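Side-chain contact in putative PAS/PAC sensor protein (Nakamurella multipartita DSM 44233, PDB 6HMJ), which senses blue light through a flavin-binding light-oxygen-voltage domain and mediates RNA binding and translational regulation: residues L58-Q61 with A62-R66. Numbering follows the deposited sequence.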
loop_
_atom_site.group_PDB
_atom_site.type_symbol
_atom_site.label_atom_id
_atom_site.label_comp_id
_atom_site.label_asym_id
_atom_site.label_seq_id
_atom_site.Cartn_x
_atom_site.Cartn_y
_atom_site.Cartn_z
ATOM N N LEU A 58 -18.560 -26.539 -51.829
ATOM C CA LEU A 58 -19.706 -26.068 -52.600
ATOM C C LEU A 58 -19.800 -24.547 -52.585
ATOM O O LEU A 58 -20.027 -23.925 -53.630
ATOM C CB LEU A 58 -20.986 -26.701 -52.055
ATOM C CG LEU A 58 -21.129 -28.206 -52.309
ATOM C CD1 LEU A 58 -22.392 -28.751 -51.660
ATOM C CD2 LEU A 58 -21.136 -28.512 -53.804
ATOM N N GLU A 59 -19.629 -23.926 -51.413
ATOM C CA GLU A 59 -19.684 -22.469 -51.339
ATOM C C GLU A 59 -18.513 -21.841 -52.080
ATOM O O GLU A 59 -18.656 -20.784 -52.705
ATOM C CB GLU A 59 -19.682 -22.012 -49.882
ATOM C CG GLU A 59 -19.880 -20.512 -49.707
ATOM C CD GLU A 59 -19.644 -20.054 -48.280
ATOM O OE1 GLU A 59 -19.657 -20.911 -47.372
ATOM O OE2 GLU A 59 -19.430 -18.841 -48.068
ATOM N N TRP A 60 -17.344 -22.479 -52.011
ATOM C CA TRP A 60 -16.157 -21.964 -52.685
ATOM C C TRP A 60 -16.332 -22.009 -54.199
ATOM O O TRP A 60 -16.069 -21.022 -54.898
ATOM C CB TRP A 60 -14.937 -22.776 -52.244
ATOM C CG TRP A 60 -13.624 -22.091 -52.443
ATOM C CD1 TRP A 60 -12.967 -21.313 -51.537
ATOM C CD2 TRP A 60 -12.790 -22.145 -53.607
ATOM N NE1 TRP A 60 -11.781 -20.867 -52.067
ATOM C CE2 TRP A 60 -11.648 -21.365 -53.337
ATOM C CE3 TRP A 60 -12.899 -22.772 -54.853
ATOM C CZ2 TRP A 60 -10.625 -21.191 -54.265
ATOM C CZ3 TRP A 60 -11.883 -22.598 -55.773
ATOM C CH2 TRP A 60 -10.760 -21.815 -55.474
ATOM N N GLN A 61 -16.778 -23.153 -54.722
ATOM C CA GLN A 61 -17.057 -23.271 -56.148
ATOM C C GLN A 61 -18.046 -22.204 -56.605
ATOM O O GLN A 61 -17.832 -21.539 -57.626
ATOM C CB GLN A 61 -17.602 -24.668 -56.445
ATOM C CG GLN A 61 -16.534 -25.703 -56.743
ATOM C CD GLN A 61 -17.030 -27.137 -56.590
ATOM O OE1 GLN A 61 -16.228 -28.066 -56.500
ATOM N NE2 GLN A 61 -18.348 -27.323 -56.561
ATOM N N ALA A 62 -19.136 -22.023 -55.854
ATOM C CA ALA A 62 -20.141 -21.036 -56.234
ATOM C C ALA A 62 -19.550 -19.633 -56.263
ATOM O O ALA A 62 -19.811 -18.861 -57.193
ATOM C CB ALA A 62 -21.329 -21.097 -55.274
ATOM N N GLY A 63 -18.757 -19.282 -55.247
ATOM C CA GLY A 63 -18.125 -17.974 -55.238
ATOM C C GLY A 63 -17.221 -17.762 -56.435
ATOM O O GLY A 63 -17.160 -16.664 -56.995
ATOM N N LEU A 64 -16.505 -18.808 -56.846
ATOM C CA LEU A 64 -15.659 -18.701 -58.030
ATOM C C LEU A 64 -16.499 -18.548 -59.292
ATOM O O LEU A 64 -16.181 -17.724 -60.159
ATOM C CB LEU A 64 -14.747 -19.921 -58.131
ATOM C CG LEU A 64 -13.810 -19.971 -59.339
ATOM C CD1 LEU A 64 -13.129 -18.631 -59.566
ATOM C CD2 LEU A 64 -12.772 -21.065 -59.142
ATOM N N GLN A 65 -17.572 -19.332 -59.419
ATOM C CA GLN A 65 -18.460 -19.187 -60.566
ATOM C C GLN A 65 -19.186 -17.847 -60.534
ATOM O O GLN A 65 -19.416 -17.233 -61.583
ATOM C CB GLN A 65 -19.465 -20.339 -60.607
ATOM C CG GLN A 65 -18.890 -21.653 -61.113
ATOM C CD GLN A 65 -18.330 -21.537 -62.516
ATOM O OE1 GLN A 65 -18.802 -20.732 -63.320
ATOM N NE2 GLN A 65 -17.309 -22.332 -62.815
ATOM N N ARG A 66 -19.551 -17.374 -59.341
ATOM C CA ARG A 66 -20.260 -16.104 -59.232
ATOM C C ARG A 66 -19.379 -14.943 -59.678
ATOM O O ARG A 66 -19.814 -14.081 -60.450
ATOM C CB ARG A 66 -20.739 -15.894 -57.796
ATOM C CG ARG A 66 -21.321 -14.512 -57.532
ATOM C CD ARG A 66 -22.085 -14.460 -56.215
ATOM N NE ARG A 66 -21.382 -15.158 -55.138
ATOM C CZ ARG A 66 -21.612 -16.418 -54.772
ATOM N NH1 ARG A 66 -20.914 -16.954 -53.779
ATOM N NH2 ARG A 66 -22.536 -17.147 -55.390
#
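Trp60 and Leu64, one helical turn apart, leave the same face of helix 54-70 and lie alongside each other. Their meeting point is at the outer part of the indole: CZ3 of the Trp60 six-membered ring lies 3.8 Å from CD2 of Leu64, the methyl approaching the ring obliquely. Both residues carry CG anti to the backbone N (chi1 -159° in Trp60, 179° in Leu64), which swings the two side chains in the same sense and lays the indole alongside the leucine branch. The backbone beneath ties the same pair together, Leu64 N donating to Trp60 O at 3.0 Å. It belongs to a run of i to i+4 bonds that includes Ala62 N to Leu58 O (3.1 Å), Gly63 N to Glu59 O (3.0 Å) and Gln65 N to Gln61 O (2.9 Å). Gln61 O also has the CB atoms of two residues against it, that of Leu64 at 3.5 Å and that of Gln65 at 3.6 Å; chi1 of Gln65 (-77°) sets CG beside its own backbone N, close to the same oxygen. Beyond the helix, Trp60 packs on Val48 and Leu49 of helix 45-50, meets the ring of His78 edge-to-face and gives its NE1 proton to Thr92 OG1; Leu64 touches Leu17 of strand 11-18. The chemistry is thus divided: a buried apolar ridge faces the antiparallel sheet of the N-terminal PAS region, with its one indole N-H satisfied by a threonine of that sheet, whereas Glu59, Gln61, Gln65 and Arg66 give the helix a polar, exposed side, as expected of an amphipathic helix.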